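Local coordinates for protein lysozyme C (PDB 5XUW) that hydrolyses the beta-1,4 linkages between N-acetylmuramic acid and N-acetylglucosamine in bacterial peptidoglycan, and carries one bound calcium ion, at residues D86-D89 and D90-C94; C76-C80 and S81-D85. All coordinates share one frame; numbering follows the deposited sequence.

Overall arrangement
Both contacts are local turns of one continuous chain, and together they form the calcium site of this C-type lysozyme: contact 2 supplies ligands from the turn 81-85 and contact 1 from the loop leading into helix 89-100 and that helix's first turn. Their centres lie 8 Å apart, and both are partly buried. Contact 1, nearer the centre of the chain, combines alpha-helical hydrogen bonds, two aspartate carboxylates and one backbone carbonyl with an isoleucine pair facing helix 5-14. Contact 2 uses the shorter-span, i to i+3 bonds of a 3-10 turn, supplies one backbone carbonyl and one carboxylate, and rests on strand 53-54. The disulfide Cys76-Cys94 and two shared metal-bound waters tie them together.

Contact 1: D86-D89 and D90-C94; sequences DNID and DDISC. With CA (calcium ion), chain C.
The calcium-binding loop here runs into the first turn of helix 89-100, where Ile88 stands at the N-cap position and Ile88 O accepts from Ile92 N at 2.7 Å. One residue on, Ser93 N donates to Asp89 O at 2.9 Å. Calcium takes Asn87 O from the loop, and Asp90 OD1 and Asp91 OD1 from the helix, the last at 2.5 Å from the ion. Aspartate suits both helical positions because its short carboxylate offers a charged oxygen close to the backbone. Asp90 folds its CG between its own N and carbonyl carbon (chi1 51°), which turns OD1 to the metal, while OD2 accepts a weak bond from water 1. Ser93 OG, at 2.7 Å from Asp90 O, shares that carbonyl with Cys94 N, both donors coming from the same face; Cys94 itself is disulfide-bonded to Cys76. On the apolar side, branched Ile88 and Ile92 meet obliquely, CD1 to CD1 at 3.7 Å. These two isoleucines pack against Leu12 of helix 5-14, and Ile88 also reaches Leu8, while Asp89 OD1 forms a salt bridge to Lys11 of the same helix.

Contact 2: C76-C80 and S81-D85; sequences CNIMC and SKLLD. With CA (calcium ion), chain C.
Met79 and Cys80 turn their carbonyls to the amides of Lys82 and Leu83, three residues on, in the pattern of a 3-10 turn. Met79 O accepts Lys82 N at 3.1 Å and Cys80 O accepts Leu83 N at 3.0 Å. Leu84 N continues the series to Ser81 O. The carbonyl of Lys82 goes to calcium instead, with Lys82 O 2.3 Å from the ion. Asp85 adds OD1 to the same metal at 2.4 Å, and its two other oxygens accept from metal-bound waters: Asp85 OD2 from water 1 at 2.7 Å, Asp85 O from water 2, with a weak bond between Asp85 O and Thr40 OG1 besides. A carboxylate suits this place, since one oxygen can bind the ion while the other holds a coordinated water. The side chain of Lys82 is left out of the coordination and lies obliquely across Ile78, Lys82 CD to Ile78 CG1 at 3.7 Å, before bends at chi3 and chi4 carry the amino group away. Ile78 N is satisfied by Asn74 OD1; backbone bonds also join Ile78 and Cys80 to Lys66, and Cys76 to Trp64. Leu83, apolar and buried, packs on Tyr54 of strand 53-54, and Cys80 is joined to Cys65 by a disulfide. With Asn87, Asp90 and Asp91, this turn completes the calcium-binding loop typical of alpha-lactalbumins and calcium-binding C-type lysozymes.

Contact 1: D86-D89 and D90-C94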
loop_
_atom_site.group_PDB
_atom_site.type_symbol
_atom_site.label_atom_id
_atom_site.label_comp_id
_atom_site.label_asym_id
_atom_site.label_seq_id
_atom_site.Cartn_x
_atom_site.Cartn_y
_atom_site.Cartn_z
ATOM N N ASP A 86 2.622 12.587 -5.787
ATOM C CA ASP A 86 1.392 12.835 -5.029
ATOM C C ASP A 86 0.247 11.929 -5.465
ATOM O O ASP A 86 -0.625 11.625 -4.648
ATOM C CB ASP A 86 0.940 14.295 -5.152
ATOM C CG ASP A 86 1.795 15.252 -4.348
ATOM O OD1 ASP A 86 2.791 14.824 -3.732
ATOM O OD2 ASP A 86 1.445 16.449 -4.310
ATOM N N ASN A 87 0.225 11.537 -6.741
ATOM C CA ASN A 87 -0.897 10.783 -7.277
ATOM C C ASN A 87 -0.661 9.298 -7.054
ATOM O O ASN A 87 0.413 8.812 -7.355
ATOM C CB ASN A 87 -1.094 11.078 -8.754
ATOM C CG ASN A 87 -2.425 10.565 -9.256
ATOM O OD1 ASN A 87 -3.462 11.215 -9.091
ATOM N ND2 ASN A 87 -2.412 9.394 -9.844
ATOM N N ILE A 88 -1.662 8.584 -6.541
ATOM C CA ILE A 88 -1.470 7.182 -6.131
ATOM C C ILE A 88 -2.195 6.168 -7.018
ATOM O O ILE A 88 -2.285 4.999 -6.666
ATOM C CB ILE A 88 -1.848 6.948 -4.645
ATOM C CG1 ILE A 88 -3.334 7.204 -4.375
ATOM C CG2 ILE A 88 -0.982 7.809 -3.743
ATOM C CD1 ILE A 88 -3.821 6.616 -3.064
ATOM N N ASP A 89 -2.710 6.598 -8.162
ATOM C CA ASP A 89 -3.378 5.674 -9.072
ATOM C C ASP A 89 -2.491 4.506 -9.482
ATOM O O ASP A 89 -2.954 3.361 -9.482
ATOM C CB ASP A 89 -3.911 6.392 -10.314
ATOM C CG ASP A 89 -5.094 7.300 -10.008
ATOM O OD1 ASP A 89 -5.601 7.283 -8.867
ATOM O OD2 ASP A 89 -5.512 8.057 -10.913
ATOM N N ASP A 90 -1.230 4.790 -9.819
ATOM C CA ASP A 90 -0.308 3.718 -10.206
ATOM C C ASP A 90 0.122 2.885 -8.993
ATOM O O ASP A 90 0.294 1.655 -9.105
ATOM C CB ASP A 90 0.879 4.208 -11.055
ATOM C CG ASP A 90 1.626 5.380 -10.451
ATOM O OD1 ASP A 90 1.431 5.691 -9.256
ATOM O OD2 ASP A 90 2.418 6.017 -11.195
ATOM N N ASP A 91 0.236 3.525 -7.833
ATOM C CA ASP A 91 0.446 2.785 -6.559
ATOM C C ASP A 91 -0.698 1.808 -6.303
ATOM O O ASP A 91 -0.474 0.644 -5.910
ATOM C CB ASP A 91 0.553 3.717 -5.347
ATOM C CG ASP A 91 1.641 4.758 -5.485
ATOM O OD1 ASP A 91 1.529 5.603 -6.389
ATOM O OD2 ASP A 91 2.583 4.758 -4.663
ATOM N N ILE A 92 -1.922 2.278 -6.532
ATOM C CA ILE A 92 -3.122 1.451 -6.326
ATOM C C ILE A 92 -3.154 0.278 -7.308
ATOM O O ILE A 92 -3.425 -0.861 -6.925
ATOM C CB ILE A 92 -4.410 2.288 -6.461
ATOM C CG1 ILE A 92 -4.567 3.214 -5.245
ATOM C CG2 ILE A 92 -5.645 1.404 -6.624
ATOM C CD1 ILE A 92 -5.551 4.340 -5.453
ATOM N N SER A 93 -2.914 0.562 -8.578
ATOM C CA SER A 93 -2.876 -0.513 -9.569
ATOM C C SER A 93 -1.841 -1.573 -9.205
ATOM O O SER A 93 -2.108 -2.760 -9.366
ATOM C CB SER A 93 -2.627 0.029 -10.969
ATOM O OG SER A 93 -1.472 0.822 -10.983
ATOM N N CYS A 94 -0.687 -1.152 -8.682
ATOM C CA CYS A 94 0.347 -2.087 -8.253
ATOM C C CYS A 94 -0.067 -2.881 -7.010
ATOM O O CYS A 94 0.138 -4.100 -6.946
ATOM C CB CYS A 94 1.674 -1.363 -8.018
ATOM S SG CYS A 94 3.063 -2.442 -7.596
HETATM CA CA CA C . 2.317 7.452 -7.811
HETATM O O HOH W 1 1.950 8.421 -9.933
HETATM O O HOH W 2 2.785 7.969 -5.504
#

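Contact 2: C76-C80 and S81-D85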
loop_
_atom_site.group_PDB
_atom_site.type_symbol
_atom_site.label_atom_id
_atom_site.label_comp_id
_atom_site.label_asym_id
_atom_site.label_seq_id
_atom_site.Cartn_x
_atom_site.Cartn_y
_atom_site.Cartn_z
ATOM N N CYS A 76 4.958 -4.909 -11.454
ATOM C CA CYS A 76 4.050 -3.785 -11.732
ATOM C C CYS A 76 4.477 -2.924 -12.927
ATOM O O CYS A 76 3.781 -1.969 -13.262
ATOM C CB CYS A 76 3.887 -2.906 -10.487
ATOM S SG CYS A 76 3.159 -3.812 -9.109
ATOM N N ASN A 77 5.608 -3.253 -13.556
ATOM C CA ASN A 77 6.059 -2.580 -14.775
ATOM C C ASN A 77 6.162 -1.069 -14.566
ATOM O O ASN A 77 5.561 -0.272 -15.292
ATOM C CB ASN A 77 5.109 -2.921 -15.938
ATOM C CG ASN A 77 5.634 -2.465 -17.286
ATOM O OD1 ASN A 77 6.837 -2.295 -17.475
ATOM N ND2 ASN A 77 4.724 -2.261 -18.231
ATOM N N ILE A 78 6.914 -0.681 -13.541
ATOM C CA ILE A 78 6.939 0.716 -13.136
ATOM C C ILE A 78 8.238 1.098 -12.430
ATOM O O ILE A 78 8.810 0.305 -11.667
ATOM C CB ILE A 78 5.695 1.025 -12.265
ATOM C CG1 ILE A 78 5.458 2.530 -12.157
ATOM C CG2 ILE A 78 5.791 0.371 -10.887
ATOM C CD1 ILE A 78 4.128 2.868 -11.526
ATOM N N MET A 79 8.696 2.319 -12.703
ATOM C CA MET A 79 9.837 2.897 -12.013
ATOM C C MET A 79 9.442 3.204 -10.575
ATOM O O MET A 79 8.362 3.748 -10.339
ATOM C CB MET A 79 10.294 4.195 -12.701
ATOM C CG MET A 79 11.772 4.241 -12.997
ATOM S SD MET A 79 12.195 3.019 -14.247
ATOM C CE MET A 79 13.981 3.131 -14.212
ATOM N N CYS A 80 10.313 2.881 -9.621
ATOM C CA CYS A 80 9.983 3.069 -8.206
ATOM C C CYS A 80 9.731 4.534 -7.840
ATOM O O CYS A 80 8.934 4.812 -6.942
ATOM C CB CYS A 80 11.063 2.487 -7.290
ATOM S SG CYS A 80 11.293 0.690 -7.364
ATOM N N SER A 81 10.379 5.461 -8.549
ATOM C CA SER A 81 10.163 6.903 -8.342
ATOM C C SER A 81 8.713 7.357 -8.536
ATOM O O SER A 81 8.281 8.328 -7.903
ATOM C CB SER A 81 11.082 7.717 -9.264
ATOM O OG SER A 81 10.886 7.358 -10.621
ATOM N N LYS A 82 7.964 6.647 -9.380
ATOM C CA LYS A 82 6.552 6.955 -9.617
ATOM C C LYS A 82 5.644 6.556 -8.452
ATOM O O LYS A 82 4.446 6.843 -8.467
ATOM C CB LYS A 82 6.082 6.292 -10.900
ATOM C CG LYS A 82 6.883 6.750 -12.120
ATOM C CD LYS A 82 6.713 5.818 -13.302
ATOM C CE LYS A 82 5.400 6.055 -14.010
ATOM N NZ LYS A 82 5.434 7.292 -14.837
ATOM N N LEU A 83 6.213 5.886 -7.453
ATOM C CA LEU A 83 5.513 5.587 -6.209
ATOM C C LEU A 83 5.851 6.597 -5.108
ATOM O O LEU A 83 5.535 6.359 -3.947
ATOM C CB LEU A 83 5.870 4.164 -5.764
ATOM C CG LEU A 83 5.671 3.090 -6.838
ATOM C CD1 LEU A 83 6.230 1.753 -6.373
ATOM C CD2 LEU A 83 4.198 2.972 -7.210
ATOM N N LEU A 84 6.505 7.705 -5.463
ATOM C CA LEU A 84 6.850 8.748 -4.500
ATOM C C LEU A 84 6.198 10.094 -4.814
ATOM O O LEU A 84 6.413 11.045 -4.079
ATOM C CB LEU A 84 8.371 8.900 -4.415
ATOM C CG LEU A 84 9.164 7.697 -3.899
ATOM C CD1 LEU A 84 10.654 7.994 -3.975
ATOM C CD2 LEU A 84 8.770 7.328 -2.477
ATOM N N ASP A 85 5.407 10.176 -5.880
ATOM C CA ASP A 85 4.732 11.436 -6.240
ATOM C C ASP A 85 3.388 11.532 -5.514
ATOM O O ASP A 85 3.052 10.666 -4.693
ATOM C CB ASP A 85 4.585 11.565 -7.761
ATOM C CG ASP A 85 3.644 10.552 -8.341
ATOM O OD1 ASP A 85 3.571 9.444 -7.779
ATOM O OD2 ASP A 85 2.986 10.842 -9.365
HETATM CA CA CA C . 2.317 7.452 -7.811
HETATM O O HOH W 2 2.785 7.969 -5.504
HETATM O O HOH W 1 1.950 8.421 -9.933
#